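PDB 4L8N: PDZ domain protein from Parabacteroides distasonis, which is of unknown function but binds magnesium and carries PDZ domains, which in other proteins commonly recognise peptides. Local coordinates for residues A[39-45]-A[93-98]; A[190-194]-A[241-245]; A[364-368]-A[401-407]. All blocks are in the same frame, centred on the assembly; numbering follows the deposited sequence.

Contact 1 of 3, residues A[39-45]-A[93-98]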
loop_
_atom_site.group_PDB
_atom_site.type_symbol
_atom_site.label_atom_id
_atom_site.label_comp_id
_atom_site.label_asym_id
_atom_site.label_seq_id
_atom_site.Cartn_x
_atom_site.Cartn_y
_atom_site.Cartn_z
ATOM N N SER A 39 -30.386 6.736 25.978
ATOM C CA SER A 39 -31.744 6.814 25.461
ATOM C C SER A 39 -31.740 6.684 23.946
ATOM O O SER A 39 -32.626 6.026 23.408
ATOM C CB SER A 39 -32.422 8.104 25.909
ATOM O OG SER A 39 -32.582 8.133 27.320
ATOM N N ALA A 40 -30.738 7.272 23.261
ATOM C CA ALA A 40 -30.581 7.150 21.807
ATOM C C ALA A 40 -30.449 5.659 21.407
ATOM O O ALA A 40 -31.087 5.223 20.451
ATOM C CB ALA A 40 -29.365 7.933 21.350
ATOM N N GLU A 41 -29.694 4.869 22.205
ATOM C CA GLU A 41 -29.540 3.425 22.014
ATOM C C GLU A 41 -30.902 2.724 22.066
ATOM O O GLU A 41 -31.280 2.024 21.128
ATOM C CB GLU A 41 -28.595 2.821 23.062
ATOM C CG GLU A 41 -28.239 1.375 22.753
ATOM C CD GLU A 41 -27.401 0.664 23.794
ATOM O OE1 GLU A 41 -27.913 0.427 24.910
ATOM O OE2 GLU A 41 -26.252 0.291 23.474
ATOM N N GLN A 42 -31.637 2.943 23.152
ATOM C CA GLN A 42 -32.941 2.363 23.401
ATOM C C GLN A 42 -33.963 2.786 22.311
ATOM O O GLN A 42 -34.784 1.955 21.911
ATOM C CB GLN A 42 -33.394 2.776 24.808
ATOM C CG GLN A 42 -34.709 2.173 25.274
ATOM C CD GLN A 42 -35.254 2.971 26.427
ATOM O OE1 GLN A 42 -34.906 2.747 27.597
ATOM N NE2 GLN A 42 -36.082 3.965 26.106
ATOM N N ALA A 43 -33.875 4.039 21.798
ATOM C CA ALA A 43 -34.787 4.573 20.769
ATOM C C ALA A 43 -34.556 3.910 19.400
ATOM O O ALA A 43 -35.433 3.958 18.530
ATOM C CB ALA A 43 -34.634 6.078 20.654
ATOM N N GLY A 44 -33.399 3.269 19.231
ATOM C CA GLY A 44 -33.120 2.537 18.013
ATOM C C GLY A 44 -32.207 3.219 17.036
ATOM O O GLY A 44 -32.161 2.800 15.874
ATOM N N ILE A 45 -31.463 4.251 17.497
ATOM C CA ILE A 45 -30.449 4.925 16.679
ATOM C C ILE A 45 -29.291 3.941 16.524
ATOM O O ILE A 45 -28.834 3.379 17.517
ATOM C CB ILE A 45 -29.984 6.300 17.251
ATOM C CG1 ILE A 45 -31.168 7.268 17.462
ATOM C CG2 ILE A 45 -28.882 6.946 16.364
ATOM C CD1 ILE A 45 -31.769 7.925 16.210
ATOM N N VAL A 93 -37.792 9.034 14.640
ATOM C CA VAL A 93 -37.223 8.514 15.885
ATOM C C VAL A 93 -37.246 9.614 16.961
ATOM O O VAL A 93 -36.608 10.657 16.769
ATOM C CB VAL A 93 -35.787 7.919 15.734
ATOM C CG1 VAL A 93 -35.310 7.324 17.056
ATOM C CG2 VAL A 93 -35.692 6.878 14.618
ATOM N N LEU A 94 -37.957 9.382 18.088
ATOM C CA LEU A 94 -37.936 10.338 19.182
ATOM C C LEU A 94 -36.819 9.952 20.166
ATOM O O LEU A 94 -36.901 8.908 20.837
ATOM C CB LEU A 94 -39.285 10.431 19.900
ATOM C CG LEU A 94 -39.362 11.503 20.995
ATOM C CD1 LEU A 94 -39.536 12.896 20.394
ATOM C CD2 LEU A 94 -40.482 11.214 21.949
ATOM N N VAL A 95 -35.788 10.807 20.264
ATOM C CA VAL A 95 -34.662 10.520 21.141
ATOM C C VAL A 95 -34.781 11.344 22.430
ATOM O O VAL A 95 -34.751 12.573 22.399
ATOM C CB VAL A 95 -33.300 10.716 20.413
ATOM C CG1 VAL A 95 -32.114 10.563 21.362
ATOM C CG2 VAL A 95 -33.172 9.750 19.254
ATOM N N LYS A 96 -34.877 10.639 23.570
ATOM C CA LYS A 96 -34.919 11.251 24.893
ATOM C C LYS A 96 -33.488 11.667 25.256
ATOM O O LYS A 96 -32.528 11.050 24.776
ATOM C CB LYS A 96 -35.559 10.303 25.938
ATOM C CG LYS A 96 -36.995 9.885 25.564
ATOM C CD LYS A 96 -37.840 9.326 26.713
ATOM C CE LYS A 96 -39.302 9.257 26.299
ATOM N NZ LYS A 96 -40.214 8.936 27.434
ATOM N N LYS A 97 -33.338 12.749 26.028
ATOM C CA LYS A 97 -32.016 13.250 26.406
ATOM C C LYS A 97 -31.501 12.543 27.642
ATOM O O LYS A 97 -32.284 12.015 28.445
ATOM C CB LYS A 97 -32.040 14.768 26.645
ATOM C CG LYS A 97 -31.106 15.555 25.730
ATOM C CD LYS A 97 -31.142 17.057 26.023
ATOM C CE LYS A 97 -32.200 17.833 25.272
ATOM N NZ LYS A 97 -32.207 19.263 25.675
ATOM N N ASP A 98 -30.172 12.530 27.789
ATOM C CA ASP A 98 -29.539 11.940 28.949
ATOM C C ASP A 98 -28.902 13.078 29.719
ATOM O O ASP A 98 -27.955 13.727 29.257
ATOM C CB ASP A 98 -28.566 10.816 28.563
ATOM C CG ASP A 98 -29.246 9.673 27.827
ATOM O OD1 ASP A 98 -30.269 9.152 28.349
ATOM O OD2 ASP A 98 -28.769 9.312 26.723
HETATM O O HOH W 1 -35.316 7.416 23.946
HETATM O O HOH W 2 -29.838 9.736 24.333
#
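The N-terminal end of helix 39-43 is held by Asp98, in the later part of strand 91-101. Ser39 N donates to Asp98 OD2 at 3.1 Å, and more weakly to Asp98 OD1 at 3.4 Å. Ser39 OG donates to Asp98 OD1 at 2.7 Å. The next amide is served by water: water 2 accepts from Ala40 N (2.8 Å) and donates to Lys96 O (3.0 Å) and Asp98 OD2 (2.7 Å). Water 1 donates to Ser39 O (3.1 Å) and accepts from Lys96 N (3.3 Å). Ser39 O also takes Ala43 N at 2.8 Å. Past the polar end, apolar side chains meet. Ala40 CB meets Val95 CG1 at 3.8 Å, and Ala43 CB meets Val93 CG1 at 3.9 Å. Ile45 reaches both valines, with CD1 3.7 Å from Val93 CG1 and CG1 3.7 Å from Val95 CG2. Gly44, with positive phi, ends the helix in a Schellman motif: Gly44 N bonds to Glu41 O and Ile45 N to Ala40 O, both at 3.1 Å. The helix runs roughly antiparallel to the strand (154°, axes 7.0 Å apart). A short helix packed on an antiparallel sheet in this way is typical of the PDZ fold.

Contact 2 of 3, residues A[190-194]-A[241-245]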
loop_
_atom_site.group_PDB
_atom_site.type_symbol
_atom_site.label_atom_id
_atom_site.label_comp_id
_atom_site.label_asym_id
_atom_site.label_seq_id
_atom_site.Cartn_x
_atom_site.Cartn_y
_atom_site.Cartn_z
ATOM N N THR A 190 -15.416 -11.505 -4.329
ATOM C CA THR A 190 -14.224 -11.513 -3.485
ATOM C C THR A 190 -13.054 -12.038 -4.251
ATOM O O THR A 190 -13.179 -12.909 -5.118
ATOM C CB THR A 190 -14.392 -12.253 -2.160
ATOM O OG1 THR A 190 -14.911 -13.564 -2.374
ATOM C CG2 THR A 190 -15.253 -11.497 -1.205
ATOM N N PHE A 191 -11.920 -11.452 -3.947
ATOM C CA PHE A 191 -10.640 -11.855 -4.467
ATOM C C PHE A 191 -9.697 -12.060 -3.264
ATOM O O PHE A 191 -9.845 -11.427 -2.216
ATOM C CB PHE A 191 -10.111 -10.865 -5.516
ATOM C CG PHE A 191 -10.031 -9.420 -5.087
ATOM C CD1 PHE A 191 -11.182 -8.642 -4.980
ATOM C CD2 PHE A 191 -8.804 -8.818 -4.848
ATOM C CE1 PHE A 191 -11.100 -7.291 -4.631
ATOM C CE2 PHE A 191 -8.724 -7.472 -4.521
ATOM C CZ PHE A 191 -9.871 -6.714 -4.419
ATOM N N TYR A 192 -8.785 -13.010 -3.401
ATOM C CA TYR A 192 -7.843 -13.391 -2.345
ATOM C C TYR A 192 -6.609 -14.022 -2.957
ATOM O O TYR A 192 -6.661 -14.562 -4.062
ATOM C CB TYR A 192 -8.501 -14.361 -1.333
ATOM C CG TYR A 192 -9.268 -15.484 -1.996
ATOM C CD1 TYR A 192 -8.620 -16.640 -2.423
ATOM C CD2 TYR A 192 -10.631 -15.364 -2.257
ATOM C CE1 TYR A 192 -9.308 -17.649 -3.095
ATOM C CE2 TYR A 192 -11.338 -16.386 -2.890
ATOM C CZ TYR A 192 -10.670 -17.527 -3.311
ATOM O OH TYR A 192 -11.344 -18.532 -3.958
ATOM N N PHE A 193 -5.512 -13.961 -2.223
ATOM C CA PHE A 193 -4.225 -14.519 -2.595
ATOM C C PHE A 193 -3.413 -14.783 -1.342
ATOM O O PHE A 193 -3.425 -13.974 -0.412
ATOM C CB PHE A 193 -3.468 -13.552 -3.542
ATOM C CG PHE A 193 -2.080 -13.983 -3.961
ATOM C CD1 PHE A 193 -1.888 -14.763 -5.105
ATOM C CD2 PHE A 193 -0.956 -13.590 -3.232
ATOM C CE1 PHE A 193 -0.595 -15.154 -5.506
ATOM C CE2 PHE A 193 0.338 -13.998 -3.627
ATOM C CZ PHE A 193 0.505 -14.758 -4.770
ATOM N N PHE A 194 -2.692 -15.910 -1.340
ATOM C CA PHE A 194 -1.748 -16.290 -0.299
ATOM C C PHE A 194 -0.628 -17.129 -0.903
ATOM O O PHE A 194 -0.868 -18.224 -1.428
ATOM C CB PHE A 194 -2.392 -17.008 0.899
ATOM C CG PHE A 194 -1.407 -17.176 2.036
ATOM C CD1 PHE A 194 -1.141 -16.127 2.908
ATOM C CD2 PHE A 194 -0.697 -18.364 2.196
ATOM C CE1 PHE A 194 -0.197 -16.267 3.928
ATOM C CE2 PHE A 194 0.235 -18.504 3.224
ATOM C CZ PHE A 194 0.472 -17.458 4.087
ATOM N N LEU A 241 2.850 -13.383 1.590
ATOM C CA LEU A 241 1.997 -12.260 1.194
ATOM C C LEU A 241 0.545 -12.696 1.211
ATOM O O LEU A 241 0.209 -13.800 0.744
ATOM C CB LEU A 241 2.376 -11.696 -0.198
ATOM C CG LEU A 241 3.831 -11.280 -0.393
ATOM C CD1 LEU A 241 4.165 -11.124 -1.869
ATOM C CD2 LEU A 241 4.197 -10.048 0.430
ATOM N N LEU A 242 -0.302 -11.839 1.784
ATOM C CA LEU A 242 -1.732 -12.093 1.879
ATOM C C LEU A 242 -2.515 -10.941 1.263
ATOM O O LEU A 242 -2.313 -9.760 1.606
ATOM C CB LEU A 242 -2.192 -12.337 3.340
ATOM C CG LEU A 242 -3.605 -12.944 3.531
ATOM C CD1 LEU A 242 -3.639 -13.900 4.731
ATOM C CD2 LEU A 242 -4.683 -11.852 3.708
ATOM N N GLN A 243 -3.456 -11.315 0.396
ATOM C CA GLN A 243 -4.385 -10.380 -0.196
ATOM C C GLN A 243 -5.810 -10.867 0.063
ATOM O O GLN A 243 -6.098 -12.062 -0.047
ATOM C CB GLN A 243 -4.129 -10.188 -1.702
ATOM C CG GLN A 243 -5.028 -9.103 -2.309
ATOM C CD GLN A 243 -4.980 -9.042 -3.809
ATOM O OE1 GLN A 243 -4.373 -8.139 -4.384
ATOM N NE2 GLN A 243 -5.662 -9.969 -4.472
ATOM N N PHE A 244 -6.688 -9.940 0.426
ATOM C CA PHE A 244 -8.097 -10.237 0.645
ATOM C C PHE A 244 -8.902 -8.986 0.301
ATOM O O PHE A 244 -8.624 -7.898 0.806
ATOM C CB PHE A 244 -8.386 -10.760 2.076
ATOM C CG PHE A 244 -9.852 -11.010 2.331
ATOM C CD1 PHE A 244 -10.532 -12.018 1.655
ATOM C CD2 PHE A 244 -10.563 -10.223 3.224
ATOM C CE1 PHE A 244 -11.905 -12.209 1.848
ATOM C CE2 PHE A 244 -11.934 -10.430 3.430
ATOM C CZ PHE A 244 -12.597 -11.412 2.725
ATOM N N GLY A 245 -9.850 -9.146 -0.605
ATOM C CA GLY A 245 -10.686 -8.045 -1.057
ATOM C C GLY A 245 -12.160 -8.353 -1.201
ATOM O O GLY A 245 -12.551 -9.503 -1.433
#
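This is an antiparallel strand pairing between neighbours 186-196 and 240-250 in the large mixed sheet, within the DUF4136 region. Four backbone hydrogen bonds join the strands: Phe191 N to Gly245 O (3.2 Å), Gly245 N to Phe191 O (2.8 Å), Phe193 N to Gln243 O (2.9 Å) and Gln243 N to Phe193 O (2.8 Å). Tyr192 with Phe244 and Phe194 with Leu242 form the non-hydrogen-bonded pairs. Their side chains share one face, partly covered by helices 158-175 and 274-285, and Tyr192 OH bonds to Glu161. On the other face the Phe191 ring lies over Gly245 CA, 3.8 Å from the ring centroid, in a CH-pi contact. Arg247 adds a cation-pi contact to Phe191. The Phe194 side chain is about 7 Å from that of Asp270, seen to bind Mg(2+) in a structure of this protein, though no ion is bound to this chain in the model. The backbone bonds fix the register, while side chains on both faces meet mainly by van der Waals and CH-pi contact.

Contact 3 of 3, residues A[364-368]-A[401-407]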
loop_
_atom_site.group_PDB
_atom_site.type_symbol
_atom_site.label_atom_id
_atom_site.label_comp_id
_atom_site.label_asym_id
_atom_site.label_seq_id
_atom_site.Cartn_x
_atom_site.Cartn_y
_atom_site.Cartn_z
ATOM N N PHE A 364 -1.383 2.378 45.895
ATOM C CA PHE A 364 -1.778 0.992 45.582
ATOM C C PHE A 364 -1.150 0.508 44.263
ATOM O O PHE A 364 -0.748 -0.647 44.175
ATOM C CB PHE A 364 -3.327 0.841 45.509
ATOM C CG PHE A 364 -3.842 -0.409 44.815
ATOM C CD1 PHE A 364 -3.848 -1.639 45.469
ATOM C CD2 PHE A 364 -4.303 -0.359 43.502
ATOM C CE1 PHE A 364 -4.279 -2.795 44.816
ATOM C CE2 PHE A 364 -4.749 -1.517 42.855
ATOM C CZ PHE A 364 -4.744 -2.722 43.523
ATOM N N ILE A 365 -1.117 1.358 43.234
ATOM C CA ILE A 365 -0.578 0.954 41.941
ATOM C C ILE A 365 0.913 0.721 42.059
ATOM O O ILE A 365 1.415 -0.253 41.506
ATOM C CB ILE A 365 -0.945 1.967 40.842
ATOM C CG1 ILE A 365 -2.468 1.941 40.620
ATOM C CG2 ILE A 365 -0.207 1.668 39.540
ATOM C CD1 ILE A 365 -2.979 3.204 40.330
ATOM N N THR A 366 1.591 1.587 42.825
ATOM C CA THR A 366 3.020 1.572 43.114
ATOM C C THR A 366 3.391 0.246 43.806
ATOM O O THR A 366 4.246 -0.504 43.321
ATOM C CB THR A 366 3.337 2.823 44.003
ATOM O OG1 THR A 366 3.384 3.992 43.182
ATOM C CG2 THR A 366 4.639 2.698 44.807
ATOM N N ASN A 367 2.710 -0.023 44.931
ATOM C CA ASN A 367 2.922 -1.144 45.823
ATOM C C ASN A 367 2.455 -2.505 45.268
ATOM O O ASN A 367 2.792 -3.535 45.869
ATOM C CB ASN A 367 2.245 -0.848 47.153
ATOM C CG ASN A 367 2.885 0.289 47.931
ATOM O OD1 ASN A 367 4.063 0.627 47.756
ATOM N ND2 ASN A 367 2.121 0.913 48.813
ATOM N N THR A 368 1.730 -2.529 44.116
ATOM C CA THR A 368 1.282 -3.792 43.517
ATOM C C THR A 368 1.871 -4.004 42.121
ATOM O O THR A 368 1.500 -4.983 41.464
ATOM C CB THR A 368 -0.247 -3.910 43.502
ATOM O OG1 THR A 368 -0.817 -2.874 42.703
ATOM C CG2 THR A 368 -0.841 -3.906 44.883
ATOM N N ALA A 401 -3.934 -6.636 49.061
ATOM C CA ALA A 401 -3.397 -5.286 48.898
ATOM C C ALA A 401 -4.501 -4.291 48.507
ATOM O O ALA A 401 -4.571 -3.223 49.098
ATOM C CB ALA A 401 -2.299 -5.282 47.856
ATOM N N SER A 402 -5.407 -4.672 47.585
ATOM C CA SER A 402 -6.509 -3.830 47.118
ATOM C C SER A 402 -7.465 -3.399 48.226
ATOM O O SER A 402 -8.149 -2.383 48.055
ATOM C CB SER A 402 -7.314 -4.557 46.041
ATOM O OG SER A 402 -8.274 -5.453 46.583
ATOM N N GLN A 403 -7.551 -4.187 49.318
ATOM C CA GLN A 403 -8.506 -3.957 50.395
ATOM C C GLN A 403 -7.864 -3.355 51.648
ATOM O O GLN A 403 -8.529 -3.239 52.682
ATOM C CB GLN A 403 -9.259 -5.265 50.726
ATOM C CG GLN A 403 -10.114 -5.804 49.558
ATOM C CD GLN A 403 -11.126 -4.800 49.028
ATOM O OE1 GLN A 403 -12.102 -4.471 49.685
ATOM N NE2 GLN A 403 -10.899 -4.268 47.846
ATOM N N SER A 404 -6.596 -2.912 51.537
ATOM C CA SER A 404 -5.872 -2.271 52.637
ATOM C C SER A 404 -6.391 -0.859 52.812
ATOM O O SER A 404 -6.367 -0.073 51.862
ATOM C CB SER A 404 -4.370 -2.256 52.370
ATOM O OG SER A 404 -3.907 -3.503 51.882
ATOM N N SER A 405 -6.860 -0.545 54.027
ATOM C CA SER A 405 -7.430 0.748 54.420
ATOM C C SER A 405 -6.527 1.933 54.064
ATOM O O SER A 405 -7.052 3.019 53.795
ATOM C CB SER A 405 -7.753 0.758 55.909
ATOM O OG SER A 405 -8.943 0.017 56.126
ATOM N N ASP A 406 -5.190 1.702 53.985
ATOM C CA ASP A 406 -4.188 2.699 53.596
ATOM C C ASP A 406 -4.426 3.188 52.148
ATOM O O ASP A 406 -4.107 4.340 51.831
ATOM C CB ASP A 406 -2.756 2.121 53.750
ATOM C CG ASP A 406 -1.604 3.007 53.261
ATOM O OD1 ASP A 406 -1.667 4.245 53.471
ATOM O OD2 ASP A 406 -0.625 2.458 52.708
ATOM N N TYR A 407 -5.001 2.330 51.278
ATOM C CA TYR A 407 -5.237 2.719 49.885
ATOM C C TYR A 407 -6.677 3.232 49.650
ATOM O O TYR A 407 -7.036 3.479 48.498
ATOM C CB TYR A 407 -4.892 1.572 48.916
ATOM C CG TYR A 407 -3.542 0.920 49.147
ATOM C CD1 TYR A 407 -2.378 1.681 49.221
ATOM C CD2 TYR A 407 -3.423 -0.461 49.240
ATOM C CE1 TYR A 407 -1.134 1.082 49.427
ATOM C CE2 TYR A 407 -2.188 -1.073 49.442
ATOM C CZ TYR A 407 -1.041 -0.301 49.528
ATOM O OH TYR A 407 0.176 -0.926 49.724
#
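This contact probably belongs to the C-terminal PDZ domain, where a long insertion follows helix 354-367. The last turn of that helix meets the end of helix 395-402 and the turn that follows it. This turn is held by Ser404 N and Ser404 OG, both bonded to Ala401 O, and by Tyr407 N bonded to Ser404 O at 2.8 Å. Just before the first segment, Arg363 forms a salt bridge with Asp406, which adds a charged link to the same turn. Phe364 comes next and has the largest share of the buried area on its segment. Its backbone lies over the Tyr407 ring: Phe364 CA is 3.9 Å from the ring centroid, 14° off the normal, a CH-pi contact. Phe364 CB is 3.6 Å from Tyr407 CG. The two rings form an offset edge-to-face pair, with the edge of Phe364 toward the face of Tyr407, centroids 5.9 Å apart and planes at 63°. On the same side of the ring, Phe364 CE1 lies 3.4 Å from Ser402 CA and 4.4 Å from Ala401 CB. Phe364 also meets Tyr117 edge-to-face, so this ring ties in a more distant part of the chain. The CA-to-CB bond of Asn367 points toward segment 401-407. Thr368 closes the segment. Its OG1 donates back to Phe364 O at 2.7 Å, and its CG2 touches Ala401 CB at 3.6 Å. The one hydrogen bond between the two segments runs from Asn367 ND2 to Tyr407 OH, 2.8 Å long.

The three contacts follow one another along the chain; none nests in or crosses another. Contact 1 closes a 47-residue loop in the N-terminal PDZ region and joins helix 39-43 to the six-stranded antiparallel sheet. Contact 2 closes a 46-residue loop in the DUF4136 region and pairs two strands of the large mixed sheet, not far from the magnesium ligands. Contact 3 closes a 32-residue loop without strands and joins the ends of two helices in what is probably the C-terminal PDZ domain. The contacts are well apart: the nearest atoms of contacts 1 and 2 are about 26 Å apart. Those of contacts 2 and 3 are about 38 Å apart. Each therefore ties together its own region.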